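Long-range contact in alpha-ketoglutarate-dependent non-heme iron oxygenase EasH (Aspergillus japonicus, PDB 5M0T), which probably catalyses an iron(II)- and 2-oxoglutarate-dependent oxidation in the biosynthesis of the ergot alkaloid cycloclavine: residues F87-G99 with L247-V259. Residues are numbered along the deposited sequence; the frame is centred on the assembly and turned at random.
Sequences FRDELMNDELLHG and LVETMTPLAQKMV
Helix 253-258 packs against the turn that links helices 85-91 and 95-105, bringing A255 against M92 beside strand 222-231 of the main β-sheet. The backbones come closest where the CB of A255 sits 3.6 Å from M92 CB and 3.4 Å from R88 O. From there M92 bends so that its SD lies 3.7 Å from M258 CB. In this double-stranded β-helix (jelly-roll) fold of the cupin clan, as in phytanoyl-CoA dioxygenases, M92 touches L227 and M258 touches M229 on strand 222-231. The polar centre is N93, whose OD1 accepts from T252 OG1 at 2.4 Å, too short to be taken at face value, while ND2 bonds to D89 O and fixes the rotation of the amide. T252 OG1 stands between its backbone N and carbonyl carbon (chi1 63°), where it accepts from A255 N as the N-cap. The H98 ring is fixed in orientation by a nearly straight bond from NE2 to M92 O (168°) and by ND1 to the Y112 hydroxyl; L254 CD2 makes a CH-pi contact over one face, and M258 SD lies at the ring edge. At the other end L247 CD1 lies over the guanidinium face, 3.7 Å from R88 CZ, while R88 NH1 is hydrogen-bonded to P81 O and M251 CE presses on R88 CD.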
loop_
_atom_site.group_PDB
_atom_site.type_symbol
_atom_site.label_atom_id
_atom_site.label_comp_id
_atom_site.label_asym_id
_atom_site.label_seq_id
_atom_site.Cartn_x
_atom_site.Cartn_y
_atom_site.Cartn_z
ATOM N N PHE A 87 -9.524 -12.535 -17.104
ATOM C CA PHE A 87 -9.301 -11.826 -15.842
ATOM C C PHE A 87 -9.220 -10.311 -16.092
ATOM O O PHE A 87 -9.947 -9.524 -15.494
ATOM C CB PHE A 87 -8.014 -12.322 -15.168
ATOM C CG PHE A 87 -7.834 -11.831 -13.782
ATOM C CD1 PHE A 87 -7.280 -10.579 -13.537
ATOM C CD2 PHE A 87 -8.195 -12.629 -12.712
ATOM C CE1 PHE A 87 -7.132 -10.116 -12.242
ATOM C CE2 PHE A 87 -8.035 -12.179 -11.419
ATOM C CZ PHE A 87 -7.509 -10.918 -11.176
ATOM N N ARG A 88 -8.312 -9.931 -16.983
ATOM C CA ARG A 88 -8.091 -8.537 -17.339
ATOM C C ARG A 88 -9.354 -7.794 -17.794
ATOM O O ARG A 88 -9.581 -6.689 -17.350
ATOM C CB ARG A 88 -7.031 -8.441 -18.437
ATOM C CG ARG A 88 -5.617 -8.737 -17.961
ATOM C CD ARG A 88 -4.596 -8.292 -18.998
ATOM N NE ARG A 88 -4.777 -8.942 -20.299
ATOM C CZ ARG A 88 -4.395 -10.179 -20.613
ATOM N NH1 ARG A 88 -3.813 -10.978 -19.719
ATOM N NH2 ARG A 88 -4.623 -10.625 -21.843
ATOM N N ASP A 89 -10.159 -8.423 -18.653
ATOM C CA ASP A 89 -11.276 -7.756 -19.361
ATOM C C ASP A 89 -12.664 -8.000 -18.760
ATOM O O ASP A 89 -13.478 -7.087 -18.727
ATOM C CB ASP A 89 -11.320 -8.213 -20.816
ATOM C CG ASP A 89 -10.059 -7.886 -21.590
ATOM O OD1 ASP A 89 -9.129 -7.269 -21.034
ATOM O OD2 ASP A 89 -10.005 -8.260 -22.789
ATOM N N GLU A 90 -12.944 -9.225 -18.316
ATOM C CA GLU A 90 -14.274 -9.585 -17.814
ATOM C C GLU A 90 -14.369 -9.378 -16.302
ATOM O O GLU A 90 -15.219 -8.631 -15.836
ATOM C CB GLU A 90 -14.645 -11.019 -18.228
ATOM C CG GLU A 90 -14.454 -11.267 -19.731
ATOM C CD GLU A 90 -15.101 -12.544 -20.281
ATOM O OE1 GLU A 90 -16.156 -12.996 -19.778
ATOM O OE2 GLU A 90 -14.553 -13.093 -21.258
ATOM N N LEU A 91 -13.469 -9.991 -15.542
ATOM C CA LEU A 91 -13.522 -9.922 -14.073
ATOM C C LEU A 91 -13.156 -8.549 -13.491
ATOM O O LEU A 91 -13.827 -8.065 -12.566
ATOM C CB LEU A 91 -12.639 -10.995 -13.449
ATOM C CG LEU A 91 -13.076 -12.419 -13.775
ATOM C CD1 LEU A 91 -12.017 -13.396 -13.282
ATOM C CD2 LEU A 91 -14.443 -12.734 -13.168
ATOM N N MET A 92 -12.115 -7.915 -14.023
ATOM C CA MET A 92 -11.719 -6.596 -13.544
ATOM C C MET A 92 -12.686 -5.466 -13.954
ATOM O O MET A 92 -12.532 -4.343 -13.460
ATOM C CB MET A 92 -10.276 -6.258 -13.950
ATOM C CG MET A 92 -9.202 -7.043 -13.202
ATOM S SD MET A 92 -9.298 -6.936 -11.392
ATOM C CE MET A 92 -10.255 -8.403 -10.987
ATOM N N ASN A 93 -13.670 -5.753 -14.819
ATOM C CA ASN A 93 -14.746 -4.809 -15.130
ATOM C C ASN A 93 -16.130 -5.271 -14.665
ATOM O O ASN A 93 -17.139 -4.685 -15.051
ATOM C CB ASN A 93 -14.778 -4.579 -16.636
ATOM C CG ASN A 93 -13.537 -3.892 -17.133
ATOM O OD1 ASN A 93 -13.307 -2.704 -16.832
ATOM N ND2 ASN A 93 -12.723 -4.622 -17.893
ATOM N N ASP A 94 -16.196 -6.313 -13.844
ATOM C CA ASP A 94 -17.483 -6.873 -13.430
ATOM C C ASP A 94 -18.259 -5.909 -12.514
ATOM O O ASP A 94 -17.789 -5.548 -11.436
ATOM C CB ASP A 94 -17.277 -8.205 -12.710
ATOM C CG ASP A 94 -18.560 -8.975 -12.541
ATOM O OD1 ASP A 94 -19.092 -9.028 -11.417
ATOM O OD2 ASP A 94 -19.074 -9.509 -13.545
ATOM N N GLU A 95 -19.455 -5.515 -12.951
ATOM C CA GLU A 95 -20.299 -4.594 -12.188
ATOM C C GLU A 95 -20.668 -5.071 -10.794
ATOM O O GLU A 95 -20.731 -4.260 -9.888
ATOM C CB GLU A 95 -21.555 -4.215 -12.983
ATOM C CG GLU A 95 -21.228 -3.099 -13.972
ATOM C CD GLU A 95 -22.126 -3.031 -15.194
ATOM O OE1 GLU A 95 -22.196 -4.024 -15.948
ATOM O OE2 GLU A 95 -22.725 -1.956 -15.431
ATOM N N LEU A 96 -20.900 -6.363 -10.608
ATOM C CA LEU A 96 -21.205 -6.868 -9.273
ATOM C C LEU A 96 -19.984 -6.754 -8.333
ATOM O O LEU A 96 -20.121 -6.314 -7.197
ATOM C CB LEU A 96 -21.733 -8.310 -9.313
ATOM C CG LEU A 96 -22.018 -8.921 -7.938
ATOM C CD1 LEU A 96 -23.055 -8.089 -7.212
ATOM C CD2 LEU A 96 -22.484 -10.355 -8.053
ATOM N N LEU A 97 -18.807 -7.138 -8.815
ATOM C CA LEU A 97 -17.581 -7.002 -8.033
ATOM C C LEU A 97 -17.392 -5.555 -7.582
ATOM O O LEU A 97 -17.148 -5.286 -6.419
ATOM C CB LEU A 97 -16.365 -7.473 -8.843
ATOM C CG LEU A 97 -14.973 -7.483 -8.188
ATOM C CD1 LEU A 97 -14.149 -8.672 -8.694
ATOM C CD2 LEU A 97 -14.227 -6.174 -8.404
ATOM N N HIS A 98 -17.521 -4.630 -8.513
ATOM C CA HIS A 98 -17.309 -3.225 -8.213
ATOM C C HIS A 98 -18.382 -2.628 -7.308
ATOM O O HIS A 98 -18.066 -1.807 -6.463
ATOM C CB HIS A 98 -17.170 -2.429 -9.503
ATOM C CG HIS A 98 -15.885 -2.686 -10.204
ATOM N ND1 HIS A 98 -14.681 -2.228 -9.720
ATOM C CD2 HIS A 98 -15.602 -3.384 -11.325
ATOM C CE1 HIS A 98 -13.709 -2.617 -10.522
ATOM N NE2 HIS A 98 -14.241 -3.321 -11.502
ATOM N N GLY A 99 -19.633 -3.049 -7.460
ATOM C CA GLY A 99 -20.706 -2.593 -6.563
ATOM C C GLY A 99 -20.444 -2.968 -5.111
ATOM O O GLY A 99 -20.623 -2.149 -4.217
ATOM N N LEU A 247 0.871 -4.774 -22.203
ATOM C CA LEU A 247 -0.301 -5.555 -21.762
ATOM C C LEU A 247 -1.332 -4.686 -21.011
ATOM O O LEU A 247 -2.532 -4.805 -21.239
ATOM C CB LEU A 247 0.145 -6.734 -20.890
ATOM C CG LEU A 247 -0.845 -7.859 -20.608
ATOM C CD1 LEU A 247 -1.265 -8.563 -21.897
ATOM C CD2 LEU A 247 -0.266 -8.871 -19.602
ATOM N N VAL A 248 -0.850 -3.815 -20.132
ATOM C CA VAL A 248 -1.721 -2.916 -19.377
ATOM C C VAL A 248 -2.561 -2.033 -20.308
ATOM O O VAL A 248 -3.745 -1.814 -20.058
ATOM C CB VAL A 248 -0.912 -2.072 -18.356
ATOM C CG1 VAL A 248 -1.763 -0.973 -17.726
ATOM C CG2 VAL A 248 -0.335 -2.969 -17.266
ATOM N N GLU A 249 -1.953 -1.575 -21.398
ATOM C CA GLU A 249 -2.635 -0.704 -22.369
ATOM C C GLU A 249 -3.744 -1.377 -23.193
ATOM O O GLU A 249 -4.475 -0.672 -23.905
ATOM C CB GLU A 249 -1.616 -0.004 -23.282
ATOM C CG GLU A 249 -0.726 0.957 -22.508
ATOM C CD GLU A 249 0.204 1.776 -23.376
ATOM O OE1 GLU A 249 0.730 1.260 -24.388
ATOM O OE2 GLU A 249 0.397 2.966 -23.045
ATOM N N THR A 250 -3.886 -2.704 -23.089
ATOM C CA THR A 250 -5.040 -3.424 -23.651
ATOM C C THR A 250 -6.310 -3.383 -22.779
ATOM O O THR A 250 -7.382 -3.765 -23.243
ATOM C CB THR A 250 -4.723 -4.916 -23.894
ATOM O OG1 THR A 250 -4.394 -5.546 -22.656
ATOM C CG2 THR A 250 -3.567 -5.077 -24.869
ATOM N N MET A 251 -6.196 -2.925 -21.535
ATOM C CA MET A 251 -7.297 -3.015 -20.577
ATOM C C MET A 251 -8.090 -1.705 -20.526
ATOM O O MET A 251 -7.639 -0.667 -21.021
ATOM C CB MET A 251 -6.749 -3.330 -19.190
ATOM C CG MET A 251 -5.692 -4.430 -19.129
ATOM S SD MET A 251 -5.164 -4.658 -17.416
ATOM C CE MET A 251 -3.560 -5.413 -17.616
ATOM N N THR A 252 -9.274 -1.765 -19.923
ATOM C CA THR A 252 -10.091 -0.579 -19.704
ATOM C C THR A 252 -9.440 0.233 -18.582
ATOM O O THR A 252 -8.755 -0.345 -17.722
ATOM C CB THR A 252 -11.519 -0.924 -19.256
ATOM O OG1 THR A 252 -11.467 -1.594 -17.978
ATOM C CG2 THR A 252 -12.238 -1.799 -20.294
ATOM N N PRO A 253 -9.665 1.566 -18.560
ATOM C CA PRO A 253 -9.174 2.406 -17.461
ATOM C C PRO A 253 -9.470 1.843 -16.058
ATOM O O PRO A 253 -8.600 1.886 -15.192
ATOM C CB PRO A 253 -9.930 3.726 -17.670
ATOM C CG PRO A 253 -10.190 3.784 -19.140
ATOM C CD PRO A 253 -10.341 2.360 -19.605
ATOM N N LEU A 254 -10.679 1.316 -15.856
ATOM C CA LEU A 254 -11.094 0.769 -14.571
ATOM C C LEU A 254 -10.289 -0.485 -14.212
ATOM O O LEU A 254 -9.883 -0.639 -13.070
ATOM C CB LEU A 254 -12.589 0.436 -14.577
ATOM C CG LEU A 254 -13.195 -0.262 -13.351
ATOM C CD1 LEU A 254 -12.951 0.544 -12.088
ATOM C CD2 LEU A 254 -14.687 -0.469 -13.572
ATOM N N ALA A 255 -10.089 -1.376 -15.183
ATOM C CA ALA A 255 -9.248 -2.557 -14.973
ATOM C C ALA A 255 -7.788 -2.165 -14.717
ATOM O O ALA A 255 -7.138 -2.757 -13.849
ATOM C CB ALA A 255 -9.356 -3.533 -16.136
ATOM N N GLN A 256 -7.292 -1.157 -15.437
ATOM C CA GLN A 256 -5.934 -0.623 -15.199
ATOM C C GLN A 256 -5.747 -0.152 -13.757
ATOM O O GLN A 256 -4.708 -0.400 -13.144
ATOM C CB GLN A 256 -5.610 0.529 -16.150
ATOM C CG GLN A 256 -5.480 0.127 -17.610
ATOM C CD GLN A 256 -5.092 1.290 -18.508
ATOM O OE1 GLN A 256 -5.392 2.441 -18.218
ATOM N NE2 GLN A 256 -4.404 0.988 -19.599
ATOM N N LYS A 257 -6.767 0.518 -13.225
ATOM C CA LYS A 257 -6.754 1.004 -11.861
ATOM C C LYS A 257 -6.711 -0.127 -10.831
ATOM O O LYS A 257 -6.062 0.022 -9.802
ATOM C CB LYS A 257 -7.974 1.874 -11.618
ATOM C CG LYS A 257 -8.003 2.606 -10.291
ATOM C CD LYS A 257 -9.201 3.549 -10.264
ATOM C CE LYS A 257 -9.382 4.159 -8.886
ATOM N NZ LYS A 257 -10.664 4.911 -8.768
ATOM N N MET A 258 -7.405 -1.231 -11.110
ATOM C CA MET A 258 -7.413 -2.394 -10.221
ATOM C C MET A 258 -6.034 -3.058 -10.126
ATOM O O MET A 258 -5.630 -3.475 -9.053
ATOM C CB MET A 258 -8.426 -3.453 -10.689
ATOM C CG MET A 258 -9.891 -3.037 -10.677
ATOM S SD MET A 258 -10.412 -2.396 -9.093
ATOM C CE MET A 258 -10.216 -0.625 -9.345
ATOM N N VAL A 259 -5.328 -3.142 -11.249
ATOM C CA VAL A 259 -4.034 -3.805 -11.303
ATOM C C VAL A 259 -2.829 -2.888 -11.021
ATOM O O VAL A 259 -1.697 -3.257 -11.319
ATOM C CB VAL A 259 -3.853 -4.585 -12.633
ATOM C CG1 VAL A 259 -5.010 -5.556 -12.850
ATOM C CG2 VAL A 259 -3.696 -3.664 -13.835
#